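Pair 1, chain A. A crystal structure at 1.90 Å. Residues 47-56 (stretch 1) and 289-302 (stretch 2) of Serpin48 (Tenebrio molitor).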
# COMPACT_ATOMS: atom_id res chain seq x y z
N LEU A 47 0.41 -1.97 15.54
CA LEU A 47 0.23 -1.02 16.62
C LEU A 47 -0.98 -1.44 17.43
O LEU A 47 -0.91 -1.58 18.66
CB LEU A 47 -0.01 0.38 16.07
CG LEU A 47 0.34 1.57 16.98
CD1 LEU A 47 -0.50 2.78 16.63
CD2 LEU A 47 0.20 1.24 18.45
N ALA A 48 -2.10 -1.65 16.74
CA ALA A 48 -3.31 -2.14 17.39
C ALA A 48 -3.03 -3.39 18.23
O ALA A 48 -3.41 -3.47 19.42
CB ALA A 48 -4.35 -2.47 16.35
N GLN A 49 -2.38 -4.35 17.60
CA GLN A 49 -2.05 -5.63 18.22
C GLN A 49 -1.33 -5.41 19.55
O GLN A 49 -1.55 -6.14 20.52
CB GLN A 49 -1.17 -6.45 17.27
CG GLN A 49 -0.87 -7.88 17.72
CD GLN A 49 0.31 -8.49 16.98
OE1 GLN A 49 0.56 -8.18 15.80
NE2 GLN A 49 1.06 -9.37 17.66
N SER A 50 -0.50 -4.39 19.62
CA SER A 50 0.27 -4.17 20.83
C SER A 50 -0.60 -3.76 22.02
O SER A 50 -0.19 -3.92 23.18
CB SER A 50 1.39 -3.17 20.61
OG SER A 50 0.93 -1.85 20.71
N GLY A 51 -1.79 -3.21 21.74
CA GLY A 51 -2.71 -2.78 22.77
C GLY A 51 -3.78 -3.81 23.06
O GLY A 51 -4.69 -3.56 23.85
N CYS A 52 -3.67 -4.96 22.41
CA CYS A 52 -4.61 -6.06 22.58
C CYS A 52 -4.03 -7.10 23.53
O CYS A 52 -2.86 -7.03 23.90
CB CYS A 52 -4.92 -6.74 21.25
SG CYS A 52 -5.93 -5.78 20.08
N ARG A 53 -4.84 -8.09 23.88
CA ARG A 53 -4.42 -9.12 24.83
C ARG A 53 -5.00 -10.47 24.47
O ARG A 53 -5.97 -10.57 23.73
CB ARG A 53 -4.88 -8.74 26.23
CG ARG A 53 -4.16 -7.55 26.82
CD ARG A 53 -2.78 -7.96 27.29
NE ARG A 53 -1.79 -6.91 27.12
CZ ARG A 53 -1.93 -5.65 27.52
NH1 ARG A 53 -3.06 -5.27 28.11
NH2 ARG A 53 -0.95 -4.77 27.32
N GLY A 54 -4.41 -11.52 25.03
CA GLY A 54 -4.95 -12.86 24.91
C GLY A 54 -5.10 -13.36 23.50
O GLY A 54 -4.20 -13.21 22.68
N ASP A 55 -6.24 -13.97 23.21
CA ASP A 55 -6.45 -14.53 21.88
C ASP A 55 -6.64 -13.43 20.81
O ASP A 55 -6.24 -13.61 19.66
CB ASP A 55 -7.61 -15.53 21.88
CG ASP A 55 -7.29 -16.79 22.69
OD1 ASP A 55 -6.78 -16.66 23.83
OD2 ASP A 55 -7.53 -17.92 22.18
N THR A 56 -7.24 -12.31 21.21
CA THR A 56 -7.31 -11.13 20.34
C THR A 56 -5.96 -10.78 19.73
O THR A 56 -5.80 -10.82 18.51
CB THR A 56 -7.79 -9.87 21.10
OG1 THR A 56 -9.08 -10.11 21.67
CG2 THR A 56 -7.87 -8.69 20.16
N LYS A 289 -10.67 -12.02 13.75
CA LYS A 289 -12.10 -12.04 14.08
C LYS A 289 -12.37 -11.38 15.43
O LYS A 289 -13.16 -10.44 15.52
CB LYS A 289 -12.65 -13.46 14.06
CG LYS A 289 -12.39 -14.25 12.77
CD LYS A 289 -12.50 -13.36 11.52
CE LYS A 289 -13.14 -14.10 10.35
NZ LYS A 289 -14.64 -13.95 10.37
N LYS A 290 -11.67 -11.87 16.46
CA LYS A 290 -11.90 -11.43 17.84
C LYS A 290 -11.88 -9.92 18.00
O LYS A 290 -12.74 -9.36 18.68
CB LYS A 290 -10.87 -12.05 18.79
CG LYS A 290 -11.39 -13.23 19.61
CD LYS A 290 -11.97 -14.33 18.74
CE LYS A 290 -12.59 -15.44 19.58
NZ LYS A 290 -11.59 -16.07 20.49
N ALA A 291 -10.90 -9.26 17.39
CA ALA A 291 -10.69 -7.83 17.62
C ALA A 291 -11.85 -6.97 17.14
O ALA A 291 -11.95 -5.81 17.53
CB ALA A 291 -9.39 -7.38 17.00
N PHE A 292 -12.70 -7.53 16.29
CA PHE A 292 -13.83 -6.80 15.71
C PHE A 292 -15.15 -7.08 16.43
O PHE A 292 -16.18 -6.48 16.10
CB PHE A 292 -14.02 -7.17 14.23
CG PHE A 292 -12.81 -6.91 13.37
CD1 PHE A 292 -12.16 -5.68 13.40
CD2 PHE A 292 -12.33 -7.89 12.50
CE1 PHE A 292 -11.05 -5.44 12.56
CE2 PHE A 292 -11.23 -7.67 11.68
CZ PHE A 292 -10.59 -6.44 11.71
N GLY A 293 -15.14 -8.00 17.39
CA GLY A 293 -16.37 -8.46 18.01
C GLY A 293 -16.38 -8.42 19.53
O GLY A 293 -15.56 -7.74 20.15
N ASP A 294 -17.33 -9.14 20.13
CA ASP A 294 -17.56 -9.06 21.58
C ASP A 294 -16.44 -9.62 22.44
O ASP A 294 -16.23 -9.17 23.57
CB ASP A 294 -18.87 -9.76 21.96
CG ASP A 294 -20.10 -8.96 21.57
OD1 ASP A 294 -20.00 -7.72 21.51
OD2 ASP A 294 -21.16 -9.58 21.33
N GLU A 295 -15.72 -10.61 21.93
CA GLU A 295 -14.64 -11.23 22.69
C GLU A 295 -13.39 -10.37 22.68
O GLU A 295 -12.35 -10.77 23.21
CB GLU A 295 -14.34 -12.61 22.14
CG GLU A 295 -15.55 -13.51 22.09
CD GLU A 295 -15.22 -14.94 21.72
OE1 GLU A 295 -15.56 -15.34 20.58
OE2 GLU A 295 -14.64 -15.66 22.56
N ALA A 296 -13.50 -9.18 22.09
CA ALA A 296 -12.35 -8.32 21.84
C ALA A 296 -11.69 -7.83 23.10
O ALA A 296 -12.37 -7.47 24.08
CB ALA A 296 -12.75 -7.14 20.96
N ASP A 297 -10.36 -7.79 23.09
CA ASP A 297 -9.63 -7.29 24.24
C ASP A 297 -8.58 -6.25 23.87
O ASP A 297 -7.41 -6.58 23.67
CB ASP A 297 -8.99 -8.43 25.04
CG ASP A 297 -8.50 -7.98 26.40
OD1 ASP A 297 -8.43 -6.75 26.63
OD2 ASP A 297 -8.17 -8.85 27.24
N LEU A 298 -9.02 -5.00 23.82
CA LEU A 298 -8.16 -3.86 23.55
C LEU A 298 -7.79 -3.09 24.81
O LEU A 298 -7.54 -1.88 24.75
CB LEU A 298 -8.83 -2.88 22.59
CG LEU A 298 -9.54 -3.36 21.32
CD1 LEU A 298 -9.39 -2.27 20.28
CD2 LEU A 298 -9.02 -4.66 20.80
N SER A 299 -7.74 -3.79 25.95
CA SER A 299 -7.48 -3.15 27.25
C SER A 299 -6.11 -2.48 27.36
O SER A 299 -5.86 -1.70 28.28
CB SER A 299 -7.65 -4.16 28.40
OG SER A 299 -6.90 -5.35 28.20
N GLY A 300 -5.21 -2.81 26.43
CA GLY A 300 -3.93 -2.14 26.34
C GLY A 300 -4.06 -0.74 25.76
O GLY A 300 -3.17 0.08 25.89
N ILE A 301 -5.18 -0.46 25.11
CA ILE A 301 -5.39 0.86 24.55
C ILE A 301 -6.11 1.74 25.57
O ILE A 301 -5.66 2.84 25.90
CB ILE A 301 -6.17 0.79 23.21
CG1 ILE A 301 -5.33 0.03 22.17
CG2 ILE A 301 -6.53 2.18 22.72
CD1 ILE A 301 -6.11 -0.43 20.97
N ALA A 302 -7.24 1.24 26.08
CA ALA A 302 -8.00 1.96 27.10
C ALA A 302 -9.14 1.09 27.58
O ALA A 302 -9.57 0.17 26.89
CB ALA A 302 -8.54 3.28 26.54
O HOH W 1 -8.15 -10.72 16.89

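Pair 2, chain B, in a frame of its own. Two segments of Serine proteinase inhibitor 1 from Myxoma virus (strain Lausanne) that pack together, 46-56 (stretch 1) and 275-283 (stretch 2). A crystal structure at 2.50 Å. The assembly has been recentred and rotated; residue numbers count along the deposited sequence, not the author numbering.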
# COMPACT_ATOMS: atom_id res chain seq x y z
N VAL B 46 -12.73 -4.41 7.41
CA VAL B 46 -12.98 -5.46 8.40
C VAL B 46 -13.25 -4.85 9.76
O VAL B 46 -14.24 -5.17 10.42
CB VAL B 46 -11.79 -6.44 8.45
CG1 VAL B 46 -11.96 -7.43 9.59
CG2 VAL B 46 -11.66 -7.17 7.11
N LEU B 47 -12.37 -3.92 10.20
CA LEU B 47 -12.53 -3.25 11.50
C LEU B 47 -13.92 -2.65 11.65
O LEU B 47 -14.41 -2.48 12.77
CB LEU B 47 -11.50 -2.13 11.64
CG LEU B 47 -11.47 -1.37 12.97
CD1 LEU B 47 -11.09 -2.30 14.09
CD2 LEU B 47 -10.50 -0.22 12.93
N ARG B 48 -14.56 -2.36 10.54
CA ARG B 48 -15.83 -1.68 10.52
C ARG B 48 -16.97 -2.63 10.89
O ARG B 48 -17.96 -2.22 11.50
CB ARG B 48 -15.97 -1.04 9.14
CG ARG B 48 -17.16 -0.27 8.88
CD ARG B 48 -17.04 0.36 7.50
NE ARG B 48 -18.38 0.70 7.07
CZ ARG B 48 -19.04 1.78 7.48
NH1 ARG B 48 -18.46 2.64 8.33
NH2 ARG B 48 -20.28 1.98 7.05
N ILE B 49 -16.82 -3.92 10.57
CA ILE B 49 -17.82 -4.92 10.94
C ILE B 49 -17.90 -5.05 12.45
O ILE B 49 -18.92 -5.49 12.97
CB ILE B 49 -17.45 -6.27 10.28
CG1 ILE B 49 -17.41 -6.12 8.75
CG2 ILE B 49 -18.42 -7.36 10.67
CD1 ILE B 49 -18.74 -5.73 8.17
N ALA B 50 -16.87 -4.64 13.17
CA ALA B 50 -16.88 -4.70 14.62
C ALA B 50 -17.35 -3.40 15.28
O ALA B 50 -17.66 -3.41 16.48
CB ALA B 50 -15.47 -5.04 15.14
N ALA B 51 -17.40 -2.29 14.55
CA ALA B 51 -17.66 -0.99 15.16
C ALA B 51 -19.15 -0.65 15.14
O ALA B 51 -19.96 -1.24 14.42
CB ALA B 51 -16.87 0.10 14.44
N GLY B 52 -19.52 0.30 15.99
CA GLY B 52 -20.87 0.83 15.97
C GLY B 52 -20.86 2.32 16.25
O GLY B 52 -19.85 2.89 16.69
N GLY B 53 -21.99 2.96 15.95
CA GLY B 53 -22.16 4.35 16.34
C GLY B 53 -21.22 5.30 15.62
O GLY B 53 -21.05 5.24 14.40
N ASN B 54 -20.63 6.22 16.40
CA ASN B 54 -19.72 7.18 15.81
C ASN B 54 -18.41 6.54 15.37
O ASN B 54 -17.81 6.96 14.37
CB ASN B 54 -19.41 8.31 16.79
CG ASN B 54 -18.86 9.54 16.08
OD1 ASN B 54 -19.35 9.93 15.00
ND2 ASN B 54 -17.80 10.11 16.64
N THR B 55 -17.90 5.56 16.13
CA THR B 55 -16.63 4.94 15.76
C THR B 55 -16.72 4.36 14.36
O THR B 55 -15.83 4.58 13.52
CB THR B 55 -16.25 3.89 16.80
OG1 THR B 55 -16.10 4.53 18.07
CG2 THR B 55 -14.93 3.21 16.45
N LYS B 56 -17.82 3.67 14.06
CA LYS B 56 -18.01 3.09 12.74
C LYS B 56 -18.14 4.18 11.67
O LYS B 56 -17.55 4.09 10.59
CB LYS B 56 -19.26 2.21 12.78
CG LYS B 56 -19.64 1.51 11.47
CD LYS B 56 -20.84 0.59 11.69
CE LYS B 56 -21.50 0.18 10.39
NZ LYS B 56 -22.51 -0.91 10.59
N SER B 275 -12.15 5.67 26.06
CA SER B 275 -13.39 6.14 26.65
C SER B 275 -14.53 6.14 25.65
O SER B 275 -15.69 5.98 26.04
CB SER B 275 -13.20 7.55 27.22
OG SER B 275 -12.19 7.59 28.21
N ARG B 276 -14.23 6.32 24.36
CA ARG B 276 -15.26 6.62 23.38
C ARG B 276 -15.40 5.55 22.31
O ARG B 276 -16.25 5.69 21.42
CB ARG B 276 -14.97 7.97 22.71
CG ARG B 276 -15.09 9.19 23.62
CD ARG B 276 -15.23 10.45 22.78
NE ARG B 276 -16.14 10.22 21.65
CZ ARG B 276 -17.45 10.48 21.67
NH1 ARG B 276 -18.01 11.01 22.75
NH2 ARG B 276 -18.19 10.21 20.60
N ALA B 277 -14.61 4.48 22.38
CA ALA B 277 -14.52 3.51 21.29
C ALA B 277 -15.65 2.50 21.40
O ALA B 277 -15.72 1.74 22.36
CB ALA B 277 -13.16 2.80 21.29
N ASP B 278 -16.59 2.56 20.46
CA ASP B 278 -17.69 1.59 20.40
C ASP B 278 -17.33 0.46 19.46
O ASP B 278 -17.55 0.55 18.24
CB ASP B 278 -18.99 2.26 19.96
CG ASP B 278 -20.14 1.27 19.83
OD1 ASP B 278 -19.99 0.12 20.27
OD2 ASP B 278 -21.19 1.61 19.27
N PHE B 279 -16.82 -0.65 20.01
CA PHE B 279 -16.73 -1.91 19.27
C PHE B 279 -17.72 -2.95 19.81
O PHE B 279 -17.44 -4.15 19.82
CB PHE B 279 -15.30 -2.46 19.25
CG PHE B 279 -14.38 -1.64 18.40
CD1 PHE B 279 -14.45 -1.74 17.02
CD2 PHE B 279 -13.49 -0.74 18.96
CE1 PHE B 279 -13.61 -0.98 16.22
CE2 PHE B 279 -12.65 0.04 18.17
CZ PHE B 279 -12.70 -0.08 16.81
N GLY B 280 -18.89 -2.46 20.25
CA GLY B 280 -19.95 -3.28 20.81
C GLY B 280 -20.60 -4.27 19.86
O GLY B 280 -21.34 -5.15 20.33
N GLN B 281 -20.42 -4.11 18.56
CA GLN B 281 -20.93 -5.15 17.66
C GLN B 281 -20.08 -6.41 17.72
O GLN B 281 -20.57 -7.51 17.42
CB GLN B 281 -20.99 -4.63 16.22
CG GLN B 281 -21.83 -3.41 16.09
CD GLN B 281 -23.25 -3.72 16.46
OE1 GLN B 281 -23.72 -3.39 17.56
NE2 GLN B 281 -23.95 -4.42 15.56
N ALA B 282 -18.82 -6.27 18.12
CA ALA B 282 -17.96 -7.43 18.27
C ALA B 282 -18.08 -7.99 19.66
O ALA B 282 -18.14 -9.20 19.86
CB ALA B 282 -16.50 -7.06 17.99
N SER B 283 -18.05 -7.11 20.64
CA SER B 283 -17.82 -7.53 22.00
C SER B 283 -18.75 -6.84 23.02
O SER B 283 -18.75 -5.59 23.08
CB SER B 283 -16.36 -7.26 22.31
OG SER B 283 -16.06 -7.56 23.64

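The sharpest difference lies where Gly A51 and Ala B50 meet the second stretch: glycine and isoleucine in pair 1, two alanines in pair 2. Gly A51 matches Ala B50, and Ile A301 matches Ala B282. In pair 1 the CA atoms of Gly A51 and Gly A300 approach to 3.8 Å, and an ideal CB on Gly A51 would lie 2.5 Å from Ile A301 CG1, a clash. In pair 2 the partner is small and the backbones stand farther apart (Ala B50 CA to Gln B281 CA 5.1 Å), and Ala B50 CB rests 3.6 Å from Ala B282 CB. The rule reads as a trade of volume: the bulk sits on one side in pair 1 and is shared in pair 2.

The backbones agree well overall, with 14 central residues superposing at an RMSD of 0.7 Å, but they part at this exchange: the CA atoms of Gly A51 and Ala B50 lie 1.2 Å apart. In both, a helix gives way to a short loop, a second helix follows, and an irregular segment lies against the junction. The best-kept element is a threonine. Thr A56 and Thr B55, both m rotamers pointing toward the other stretch, have CA atoms 0.1 Å apart after superposition. Each hydroxyl accepts a backbone amide: Asp A297 N to Thr A56 OG1 at 3.0 Å, a weak bond at 133°, and Asp B278 N to Thr B55 OG1 at 3.1 Å and a straighter 167°. The carbonyls of the same aspartates take the loop amides, Arg A53 N to Asp A297 O at 3.0 Å (weak) and Gly B52 N to Asp B278 O at 3.0 Å. The aspartate side chains, both t, leave CA toward the other stretch, yet the OD1 of each accepts an amide of its own stretch: Asp A297 OD1 accepts Ser A299 N at 3.1 Å, and Asp B278 OD1 accepts Gly B280 N at 2.8 Å. Ser A299 OG adds a 2.6 Å bond to Asp A297 OD1, which its glycine counterpart cannot supply.

Beside the threonine, Leu A298 matches Phe B279. Leu A298 CD2 packs 3.4 Å from Cys A52 SG; the larger ring brings Phe B279 CE1 within 3.6 Å of Leu B47 CD1 and 3.9 Å of Ala B51 CB, the alanine that matches Cys A52.

A second exchange crosses the interface. Arg A53 faces Gly A300, whereas Gly B52 faces Gln B281. Arg A53 NH1 lies 3.7 Å from Gly A300 N, while Gln B281 CG comes 3.3 Å from Ala B51 O. An ideal CB on Gly A300 would sit 2.5 Å from Gly A51 O; one on Gly B52, 2.8 Å from Asp B278 OD2. The long side chain changes sides, yet the buried area hardly moves: 519 Å² against 525 Å².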